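Local structure of cytochrome P450 268A2 Cyp268A2 (Mycobacterium marinum, 6BLD) at residues L144-V154 against A411-F419; G60-I70 against K331-D342. The protein is a bacterial cytochrome P450, a heme protein of the mostly helical P450 fold, holding protoporphyrin IX with iron and (3E,5E)-6,10-dimethylundeca-3,5,9-trien-2-one in the model. All coordinates share one frame; numbering follows the deposited sequence.

Contact 1: L144-V154 against A411-F419; sequences LRMAGGGVDFV and AIRSMPCTF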
loop_
_atom_site.group_PDB
_atom_site.type_symbol
_atom_site.label_atom_id
_atom_site.label_comp_id
_atom_site.label_asym_id
_atom_site.label_seq_id
_atom_site.Cartn_x
_atom_site.Cartn_y
_atom_site.Cartn_z
ATOM N N LEU A 144 -8.537 -6.334 -22.348
ATOM C CA LEU A 144 -9.375 -7.146 -21.473
ATOM C C LEU A 144 -10.653 -7.573 -22.183
ATOM O O LEU A 144 -11.102 -8.716 -22.041
ATOM C CB LEU A 144 -9.706 -6.372 -20.197
ATOM C CG LEU A 144 -10.805 -6.956 -19.307
ATOM C CD1 LEU A 144 -10.324 -8.223 -18.622
ATOM C CD2 LEU A 144 -11.279 -5.936 -18.283
ATOM N N ARG A 145 -11.252 -6.663 -22.955
ATOM C CA ARG A 145 -12.469 -6.993 -23.687
ATOM C C ARG A 145 -12.223 -8.104 -24.699
ATOM O O ARG A 145 -13.045 -9.017 -24.841
ATOM C CB ARG A 145 -13.014 -5.748 -24.383
ATOM C CG ARG A 145 -14.397 -5.927 -24.979
ATOM C CD ARG A 145 -14.756 -4.765 -25.889
ATOM N NE ARG A 145 -14.201 -4.943 -27.226
ATOM C CZ ARG A 145 -13.051 -4.422 -27.635
ATOM N NH1 ARG A 145 -12.322 -3.679 -26.812
ATOM N NH2 ARG A 145 -12.627 -4.644 -28.873
ATOM N N MET A 146 -11.099 -8.040 -25.417
ATOM C CA MET A 146 -10.762 -9.095 -26.366
ATOM C C MET A 146 -10.476 -10.422 -25.676
ATOM O O MET A 146 -10.619 -11.475 -26.304
ATOM C CB MET A 146 -9.559 -8.675 -27.211
ATOM C CG MET A 146 -9.704 -7.306 -27.855
ATOM S SD MET A 146 -8.420 -6.965 -29.075
ATOM C CE MET A 146 -7.005 -7.753 -28.311
ATOM N N ALA A 147 -10.075 -10.395 -24.403
ATOM C CA ALA A 147 -9.862 -11.638 -23.671
ATOM C C ALA A 147 -11.175 -12.356 -23.390
ATOM O O ALA A 147 -11.188 -13.581 -23.224
ATOM C CB ALA A 147 -9.117 -11.361 -22.365
ATOM N N GLY A 148 -12.282 -11.618 -23.333
ATOM C CA GLY A 148 -13.586 -12.204 -23.114
ATOM C C GLY A 148 -13.930 -12.350 -21.642
ATOM O O GLY A 148 -13.090 -12.227 -20.748
ATOM N N GLY A 149 -15.210 -12.624 -21.396
ATOM C CA GLY A 149 -15.679 -12.793 -20.039
ATOM C C GLY A 149 -15.149 -14.060 -19.394
ATOM O O GLY A 149 -14.725 -15.007 -20.055
ATOM N N GLY A 150 -15.180 -14.068 -18.063
ATOM C CA GLY A 150 -14.671 -15.180 -17.292
ATOM C C GLY A 150 -13.180 -15.156 -17.039
ATOM O O GLY A 150 -12.677 -16.030 -16.320
ATOM N N VAL A 151 -12.458 -14.190 -17.600
ATOM C CA VAL A 151 -11.015 -14.122 -17.413
ATOM C C VAL A 151 -10.694 -13.458 -16.076
ATOM O O VAL A 151 -11.520 -12.761 -15.479
ATOM C CB VAL A 151 -10.345 -13.384 -18.587
ATOM C CG1 VAL A 151 -10.346 -11.881 -18.351
ATOM C CG2 VAL A 151 -8.933 -13.902 -18.811
ATOM N N ASP A 152 -9.474 -13.690 -15.597
ATOM C CA ASP A 152 -9.043 -13.141 -14.317
ATOM C C ASP A 152 -8.856 -11.632 -14.430
ATOM O O ASP A 152 -8.050 -11.156 -15.235
ATOM C CB ASP A 152 -7.748 -13.811 -13.863
ATOM C CG ASP A 152 -7.171 -13.177 -12.611
ATOM O OD1 ASP A 152 -7.957 -12.799 -11.717
ATOM O OD2 ASP A 152 -5.931 -13.060 -12.519
ATOM N N PHE A 153 -9.603 -10.883 -13.616
ATOM C CA PHE A 153 -9.524 -9.427 -13.660
ATOM C C PHE A 153 -8.203 -8.911 -13.106
ATOM O O PHE A 153 -7.740 -7.839 -13.511
ATOM C CB PHE A 153 -10.697 -8.821 -12.888
ATOM C CG PHE A 153 -10.718 -7.320 -12.885
ATOM C CD1 PHE A 153 -11.090 -6.616 -14.018
ATOM C CD2 PHE A 153 -10.374 -6.612 -11.744
ATOM C CE1 PHE A 153 -11.116 -5.234 -14.015
ATOM C CE2 PHE A 153 -10.397 -5.230 -11.734
ATOM C CZ PHE A 153 -10.768 -4.540 -12.873
ATOM N N VAL A 154 -7.582 -9.652 -12.187
ATOM C CA VAL A 154 -6.344 -9.186 -11.570
ATOM C C VAL A 154 -5.207 -9.183 -12.584
ATOM O O VAL A 154 -4.494 -8.185 -12.741
ATOM C CB VAL A 154 -5.998 -10.045 -10.341
ATOM C CG1 VAL A 154 -4.642 -9.642 -9.779
ATOM C CG2 VAL A 154 -7.081 -9.917 -9.280
ATOM N N ALA A 411 -5.103 -7.812 -0.087
ATOM C CA ALA A 411 -4.855 -8.153 -1.479
ATOM C C ALA A 411 -5.835 -9.204 -1.980
ATOM O O ALA A 411 -6.324 -10.044 -1.218
ATOM C CB ALA A 411 -3.421 -8.660 -1.672
ATOM N N ILE A 412 -6.108 -9.149 -3.281
ATOM C CA ILE A 412 -6.904 -10.151 -3.978
ATOM C C ILE A 412 -5.977 -10.889 -4.933
ATOM O O ILE A 412 -5.423 -10.285 -5.861
ATOM C CB ILE A 412 -8.086 -9.521 -4.729
ATOM C CG1 ILE A 412 -9.124 -8.978 -3.742
ATOM C CG2 ILE A 412 -8.721 -10.533 -5.666
ATOM C CD1 ILE A 412 -10.249 -8.203 -4.402
ATOM N N ARG A 413 -5.796 -12.190 -4.699
ATOM C CA ARG A 413 -4.908 -12.979 -5.548
ATOM C C ARG A 413 -5.457 -13.087 -6.966
ATOM O O ARG A 413 -4.748 -12.811 -7.941
ATOM C CB ARG A 413 -4.701 -14.368 -4.941
ATOM C CG ARG A 413 -3.865 -15.310 -5.797
ATOM C CD ARG A 413 -2.488 -14.731 -6.082
ATOM N NE ARG A 413 -1.769 -14.399 -4.856
ATOM C CZ ARG A 413 -0.823 -13.468 -4.775
ATOM N NH1 ARG A 413 -0.482 -12.773 -5.851
ATOM N NH2 ARG A 413 -0.222 -13.231 -3.618
ATOM N N SER A 414 -6.716 -13.489 -7.098
ATOM C CA SER A 414 -7.355 -13.602 -8.400
ATOM C C SER A 414 -8.846 -13.358 -8.235
ATOM O O SER A 414 -9.404 -13.509 -7.145
ATOM C CB SER A 414 -7.098 -14.971 -9.040
ATOM O OG SER A 414 -7.607 -16.011 -8.226
ATOM N N MET A 415 -9.486 -12.979 -9.336
ATOM C CA MET A 415 -10.905 -12.653 -9.324
ATOM C C MET A 415 -11.437 -12.620 -10.750
ATOM O O MET A 415 -11.063 -11.737 -11.532
ATOM C CB MET A 415 -11.142 -11.309 -8.632
ATOM C CG MET A 415 -12.591 -10.858 -8.610
ATOM S SD MET A 415 -12.794 -9.289 -7.741
ATOM C CE MET A 415 -12.003 -8.161 -8.883
ATOM N N PRO A 416 -12.294 -13.562 -11.128
ATOM C CA PRO A 416 -12.861 -13.538 -12.478
ATOM C C PRO A 416 -13.820 -12.370 -12.651
ATOM O O PRO A 416 -14.368 -11.825 -11.690
ATOM C CB PRO A 416 -13.592 -14.881 -12.582
ATOM C CG PRO A 416 -13.916 -15.239 -11.168
ATOM C CD PRO A 416 -12.788 -14.699 -10.332
ATOM N N CYS A 417 -14.005 -11.979 -13.909
ATOM C CA CYS A 417 -14.907 -10.889 -14.249
ATOM C C CYS A 417 -15.700 -11.263 -15.491
ATOM O O CYS A 417 -15.185 -11.934 -16.390
ATOM C CB CYS A 417 -14.145 -9.575 -14.479
ATOM S SG CYS A 417 -13.049 -9.567 -15.916
ATOM N N THR A 418 -16.958 -10.834 -15.525
ATOM C CA THR A 418 -17.853 -11.093 -16.640
ATOM C C THR A 418 -18.346 -9.775 -17.218
ATOM O O THR A 418 -18.529 -8.793 -16.493
ATOM C CB THR A 418 -19.054 -11.943 -16.208
ATOM O OG1 THR A 418 -19.728 -11.298 -15.121
ATOM C CG2 THR A 418 -18.600 -13.327 -15.768
ATOM N N PHE A 419 -18.556 -9.761 -18.530
ATOM C CA PHE A 419 -19.078 -8.582 -19.213
ATOM C C PHE A 419 -19.663 -8.956 -20.571
ATOM O O PHE A 419 -19.724 -8.128 -21.479
ATOM C CB PHE A 419 -17.984 -7.523 -19.383
ATOM C CG PHE A 419 -16.705 -8.052 -19.972
ATOM C CD1 PHE A 419 -16.534 -8.118 -21.345
ATOM C CD2 PHE A 419 -15.672 -8.475 -19.151
ATOM C CE1 PHE A 419 -15.360 -8.602 -21.889
ATOM C CE2 PHE A 419 -14.495 -8.958 -19.690
ATOM C CZ PHE A 419 -14.338 -9.021 -21.059
HETATM O O HOH W 1 -4.204 -13.614 -10.687
#

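Contact 2: G60-I70 against K331-D342; sequences GFWAVTRRADI and KVVMFYASGNWD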
loop_
_atom_site.group_PDB
_atom_site.type_symbol
_atom_site.label_atom_id
_atom_site.label_comp_id
_atom_site.label_asym_id
_atom_site.label_seq_id
_atom_site.Cartn_x
_atom_site.Cartn_y
_atom_site.Cartn_z
ATOM N N GLY A 60 6.162 -6.969 22.306
ATOM C CA GLY A 60 4.832 -6.823 21.768
ATOM C C GLY A 60 4.700 -5.498 21.038
ATOM O O GLY A 60 5.681 -4.962 20.524
ATOM N N PHE A 61 3.468 -4.995 21.011
ATOM C CA PHE A 61 3.168 -3.752 20.316
ATOM C C PHE A 61 1.873 -3.174 20.866
ATOM O O PHE A 61 1.063 -3.879 21.474
ATOM C CB PHE A 61 3.055 -3.967 18.801
ATOM C CG PHE A 61 1.871 -4.801 18.391
ATOM C CD1 PHE A 61 1.968 -6.181 18.330
ATOM C CD2 PHE A 61 0.661 -4.205 18.065
ATOM C CE1 PHE A 61 0.880 -6.951 17.954
ATOM C CE2 PHE A 61 -0.427 -4.970 17.691
ATOM C CZ PHE A 61 -0.317 -6.343 17.636
ATOM N N TRP A 62 1.689 -1.878 20.633
ATOM C CA TRP A 62 0.455 -1.179 20.962
ATOM C C TRP A 62 -0.438 -1.136 19.729
ATOM O O TRP A 62 -0.001 -0.707 18.656
ATOM C CB TRP A 62 0.741 0.241 21.449
ATOM C CG TRP A 62 1.310 0.318 22.831
ATOM C CD1 TRP A 62 2.614 0.537 23.170
ATOM C CD2 TRP A 62 0.591 0.191 24.063
ATOM N NE1 TRP A 62 2.752 0.550 24.537
ATOM C CE2 TRP A 62 1.525 0.339 25.109
ATOM C CE3 TRP A 62 -0.750 -0.038 24.385
ATOM C CZ2 TRP A 62 1.159 0.266 26.450
ATOM C CZ3 TRP A 62 -1.111 -0.110 25.718
ATOM C CH2 TRP A 62 -0.160 0.042 26.733
ATOM N N ALA A 63 -1.684 -1.574 19.884
ATOM C CA ALA A 63 -2.643 -1.579 18.787
ATOM C C ALA A 63 -3.410 -0.262 18.780
ATOM O O ALA A 63 -4.067 0.084 19.767
ATOM C CB ALA A 63 -3.601 -2.763 18.912
ATOM N N VAL A 64 -3.324 0.467 17.670
ATOM C CA VAL A 64 -4.000 1.749 17.497
ATOM C C VAL A 64 -5.114 1.543 16.481
ATOM O O VAL A 64 -4.852 1.345 15.288
ATOM C CB VAL A 64 -3.032 2.849 17.043
ATOM C CG1 VAL A 64 -3.778 4.154 16.842
ATOM C CG2 VAL A 64 -1.915 3.018 18.054
ATOM N N THR A 65 -6.364 1.612 16.949
ATOM C CA THR A 65 -7.514 1.231 16.143
ATOM C C THR A 65 -8.406 2.393 15.726
ATOM O O THR A 65 -9.119 2.270 14.727
ATOM C CB THR A 65 -8.372 0.207 16.903
ATOM O OG1 THR A 65 -8.736 0.744 18.178
ATOM C CG2 THR A 65 -7.600 -1.092 17.105
ATOM N N ARG A 66 -8.392 3.504 16.457
ATOM C CA ARG A 66 -9.244 4.641 16.137
ATOM C C ARG A 66 -8.565 5.556 15.125
ATOM O O ARG A 66 -7.341 5.716 15.126
ATOM C CB ARG A 66 -9.596 5.426 17.401
ATOM C CG ARG A 66 -10.670 4.766 18.251
ATOM C CD ARG A 66 -11.065 5.639 19.430
ATOM N NE ARG A 66 -12.070 4.994 20.269
ATOM C CZ ARG A 66 -12.443 5.438 21.466
ATOM N NH1 ARG A 66 -11.892 6.534 21.969
ATOM N NH2 ARG A 66 -13.367 4.785 22.160
ATOM N N ARG A 67 -9.381 6.159 14.256
ATOM C CA ARG A 67 -8.837 7.000 13.193
ATOM C C ARG A 67 -8.098 8.206 13.758
ATOM O O ARG A 67 -7.002 8.542 13.294
ATOM C CB ARG A 67 -9.956 7.449 12.253
ATOM C CG ARG A 67 -9.471 8.282 11.078
ATOM C CD ARG A 67 -10.316 9.531 10.894
ATOM N NE ARG A 67 -9.612 10.550 10.122
ATOM C CZ ARG A 67 -9.182 11.704 10.622
ATOM N NH1 ARG A 67 -9.385 11.993 11.900
ATOM N NH2 ARG A 67 -8.549 12.569 9.842
ATOM N N ALA A 68 -8.680 8.871 14.760
ATOM C CA ALA A 68 -8.037 10.048 15.338
ATOM C C ALA A 68 -6.681 9.702 15.942
ATOM O O ALA A 68 -5.721 10.469 15.809
ATOM C CB ALA A 68 -8.947 10.683 16.389
ATOM N N ASP A 69 -6.580 8.549 16.605
ATOM C CA ASP A 69 -5.304 8.150 17.189
ATOM C C ASP A 69 -4.294 7.760 16.118
ATOM O O ASP A 69 -3.091 7.988 16.288
ATOM C CB ASP A 69 -5.512 6.999 18.173
ATOM C CG ASP A 69 -6.257 7.427 19.423
ATOM O OD1 ASP A 69 -6.110 8.596 19.831
ATOM O OD2 ASP A 69 -6.988 6.592 19.999
ATOM N N ILE A 70 -4.763 7.175 15.012
ATOM C CA ILE A 70 -3.876 6.856 13.897
ATOM C C ILE A 70 -3.292 8.132 13.306
ATOM O O ILE A 70 -2.101 8.195 12.972
ATOM C CB ILE A 70 -4.632 6.025 12.842
ATOM C CG1 ILE A 70 -4.837 4.595 13.345
ATOM C CG2 ILE A 70 -3.905 6.041 11.500
ATOM C CD1 ILE A 70 -5.676 3.743 12.431
ATOM N N LYS A 331 6.821 -0.532 20.322
ATOM C CA LYS A 331 6.259 -0.512 18.979
ATOM C C LYS A 331 4.796 -0.086 19.016
ATOM O O LYS A 331 4.044 -0.463 19.918
ATOM C CB LYS A 331 6.386 -1.887 18.326
ATOM C CG LYS A 331 7.814 -2.282 17.989
ATOM C CD LYS A 331 7.865 -3.633 17.293
ATOM C CE LYS A 331 9.299 -4.071 17.044
ATOM N NZ LYS A 331 9.362 -5.339 16.267
ATOM N N VAL A 332 4.397 0.704 18.020
ATOM C CA VAL A 332 3.050 1.257 17.922
ATOM C C VAL A 332 2.541 0.989 16.513
ATOM O O VAL A 332 3.095 1.520 15.544
ATOM C CB VAL A 332 3.028 2.764 18.233
ATOM C CG1 VAL A 332 1.633 3.325 18.045
ATOM C CG2 VAL A 332 3.528 3.026 19.652
ATOM N N VAL A 333 1.495 0.177 16.396
ATOM C CA VAL A 333 1.007 -0.301 15.106
ATOM C C VAL A 333 -0.311 0.387 14.780
ATOM O O VAL A 333 -1.236 0.398 15.601
ATOM C CB VAL A 333 0.840 -1.830 15.101
ATOM C CG1 VAL A 333 0.277 -2.301 13.763
ATOM C CG2 VAL A 333 2.174 -2.498 15.392
ATOM N N MET A 334 -0.399 0.943 13.575
ATOM C CA MET A 334 -1.596 1.614 13.087
ATOM C C MET A 334 -2.381 0.656 12.201
ATOM O O MET A 334 -1.835 0.103 11.240
ATOM C CB MET A 334 -1.212 2.868 12.301
ATOM C CG MET A 334 -0.508 3.924 13.128
ATOM S SD MET A 334 -0.337 5.471 12.232
ATOM C CE MET A 334 1.365 5.453 11.745
ATOM N N PHE A 335 -3.652 0.448 12.530
ATOM C CA PHE A 335 -4.517 -0.462 11.781
ATOM C C PHE A 335 -5.457 0.382 10.926
ATOM O O PHE A 335 -6.543 0.776 11.356
ATOM C CB PHE A 335 -5.265 -1.394 12.725
ATOM C CG PHE A 335 -4.373 -2.391 13.408
ATOM C CD1 PHE A 335 -4.045 -3.582 12.784
ATOM C CD2 PHE A 335 -3.852 -2.133 14.666
ATOM C CE1 PHE A 335 -3.218 -4.505 13.403
ATOM C CE2 PHE A 335 -3.027 -3.050 15.293
ATOM C CZ PHE A 335 -2.709 -4.239 14.659
ATOM N N TYR A 336 -5.024 0.654 9.691
ATOM C CA TYR A 336 -5.753 1.570 8.820
ATOM C C TYR A 336 -7.151 1.061 8.487
ATOM O O TYR A 336 -8.076 1.863 8.320
ATOM C CB TYR A 336 -4.960 1.808 7.537
ATOM C CG TYR A 336 -3.574 2.367 7.760
ATOM C CD1 TYR A 336 -2.449 1.698 7.295
ATOM C CD2 TYR A 336 -3.391 3.570 8.429
ATOM C CE1 TYR A 336 -1.180 2.212 7.491
ATOM C CE2 TYR A 336 -2.129 4.092 8.629
ATOM C CZ TYR A 336 -1.028 3.410 8.158
ATOM O OH TYR A 336 0.229 3.932 8.356
ATOM N N ALA A 337 -7.323 -0.260 8.371
ATOM C CA ALA A 337 -8.652 -0.804 8.110
ATOM C C ALA A 337 -9.596 -0.547 9.275
ATOM O O ALA A 337 -10.796 -0.335 9.068
ATOM C CB ALA A 337 -8.566 -2.302 7.816
ATOM N N SER A 338 -9.077 -0.567 10.504
ATOM C CA SER A 338 -9.901 -0.214 11.655
ATOM C C SER A 338 -10.217 1.275 11.664
ATOM O O SER A 338 -11.354 1.674 11.948
ATOM C CB SER A 338 -9.201 -0.624 12.949
ATOM O OG SER A 338 -9.934 -0.187 14.079
ATOM N N GLY A 339 -9.226 2.112 11.350
ATOM C CA GLY A 339 -9.460 3.544 11.309
ATOM C C GLY A 339 -10.438 3.961 10.229
ATOM O O GLY A 339 -11.176 4.937 10.399
ATOM N N ASN A 340 -10.464 3.237 9.110
ATOM C CA ASN A 340 -11.392 3.557 8.033
ATOM C C ASN A 340 -12.787 2.993 8.265
ATOM O O ASN A 340 -13.706 3.331 7.510
ATOM C CB ASN A 340 -10.837 3.055 6.698
ATOM C CG ASN A 340 -9.757 3.962 6.145
ATOM O OD1 ASN A 340 -9.662 5.131 6.523
ATOM N ND2 ASN A 340 -8.933 3.431 5.249
ATOM N N TRP A 341 -12.966 2.146 9.280
ATOM C CA TRP A 341 -14.284 1.690 9.703
ATOM C C TRP A 341 -14.689 2.300 11.041
ATOM O O TRP A 341 -15.626 1.817 11.686
ATOM C CB TRP A 341 -14.322 0.162 9.780
ATOM C CG TRP A 341 -14.965 -0.476 8.582
ATOM C CD1 TRP A 341 -16.167 -1.120 8.543
ATOM C CD2 TRP A 341 -14.440 -0.523 7.251
ATOM N NE1 TRP A 341 -16.421 -1.569 7.269
ATOM C CE2 TRP A 341 -15.376 -1.215 6.457
ATOM C CE3 TRP A 341 -13.266 -0.051 6.652
ATOM C CZ2 TRP A 341 -15.178 -1.444 5.096
ATOM C CZ3 TRP A 341 -13.071 -0.280 5.301
ATOM C CH2 TRP A 341 -14.021 -0.970 4.539
ATOM N N ASP A 342 -14.001 3.360 11.462
ATOM C CA ASP A 342 -14.250 3.992 12.753
ATOM C C ASP A 342 -15.604 4.693 12.730
ATOM O O ASP A 342 -15.795 5.669 11.998
ATOM C CB ASP A 342 -13.128 4.979 13.068
ATOM C CG ASP A 342 -13.080 5.363 14.535
ATOM O OD1 ASP A 342 -14.057 5.082 15.261
ATOM O OD2 ASP A 342 -12.061 5.948 14.961
HETATM O O HOH W 2 7.178 -2.999 21.663
HETATM O O HOH W 3 -11.406 8.631 15.534
#

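Contact 1: L144-V154 against A411-F419
Four direct hydrogen bonds tie 144-154 to 411-419, and three of them run between backbones: Gly150 N to Cys417 O, Cys417 N to Val151 O and Phe153 N to Met415 O. The fourth uses a side chain. Met415 N meets Asp152 OD1 at 2.8 Å with an almost straight N-H...O angle of 177°, and the same oxygen takes a weak capping bond from Val154 N, so one carboxylate atom serves both the strand and the start of helix 153-158. Asp152 OD2 is bonded to Glu155 N and accepts, at 2.6 Å, from a water that also donates to Arg413 O.

Aromatic contacts form a second group. Phe419 stands with Gly149 CA over one ring face, 4.3 Å from the centroid in a CH-pi contact, while Arg145 O lies at the ring edge, in plane. Phe419 CG sits between backbone N and carbonyl carbon (chi1 50°), which brings the ring against the end of helix 123-147; Phe419 CZ comes within 3.4 Å of Leu144 O. Cys417 SG approaches the Phe153 ring at its edge, 5.3 Å from the centroid, and Leu144 CD1 packs on the same sulfur.

Apolar side chains make the third group. Met415 lies alongside Phe153, pointing the same way, Met415 CE 3.6 Å from Phe153 CD2. Val154 CG2 reaches Ile412 CG2 at 4.0 Å, with helix 247-278 packing against both residues.

Gly148 leaves helix 123-147 with positive phi, and a type II turn from Gly148 to Val151, with Gly150 at positive phi, leads into a short antiparallel pairing with the C-terminal strand, part of a small, mainly C-terminal sheet of this P450.

Contact 2: G60-I70 against K331-D342
Phe61 and Phe335 meet at about a right angle, Phe61 CE2 lying in the plane of the Phe335 ring at its edge, 3.9 Å from Phe335 CZ. Val64 O and Ala63 CA also lie at the edge of this ring, in plane, whereas Val333 CG1 lies over one face, offset toward the rim, so the ring is bounded by its own strand and by its neighbour. Phe61 CG occupies the position between backbone N and carbonyl carbon (chi1 67°), which lays the ring beside Val333, with Phe61 CD2 3.5 Å from Val333 CG2. Ala63, on the same sheet face as Val333, adds its CB against Phe335 CE2. On the other face Val64 CG2 slants across Val332 CG1, 3.6 Å away.

The strands carrying these side chains, 61-64 and 331-335, are a parallel pair whose axes diverge by only 26°; bonds from Trp62 N, Val333 N, Val64 N and Phe335 N form its ladder. It belongs to the mixed sheet of the P450 fold, where 42-45 and 310-315 flank the pair.

Past the strands both segments become helical, and Ile70 turns toward the second one. Ile70 CD1 presses on Phe335 O at 3.3 Å, while CG2 lies across Met334 SD and beside Tyr336 CE2; CD1 also sits against Gly339, which has no side chain to occupy that place. Ser338 OG donates to Thr65 O at 2.7 Å from a tilted direction and is also bonded to Arg37 NH1. Asp342 OD2 accepts Arg67 N at 2.8 Å on the anti side of the carboxylate, 16° out of its plane; a water bonded to that oxygen also accepts from Ala68 N, and OD1 is held by Asp344 N.

Overall arrangement
Contact 1 and contact 2 lie in separate sheets and do not touch: their centres are 33 Å apart, their nearest atoms about 10 Å. Each nevertheless joins an early part of the chain to a late one, across 256 and 260 intervening residues, and the segments alternate along the sequence. Contact 2 is the more buried and lies nearer the cofactor, the side chain of Tyr336 being about 4 Å from the heme and about 8 Å from the bound (3E,5E)-6,10-dimethylundeca-3,5,9-trien-2-one. In contact 1 the side chain of Ile412 is about 13 Å from the heme and that of Arg413 about 13 Å from that ligand, which leaves this contact peripheral to the ligand pocket.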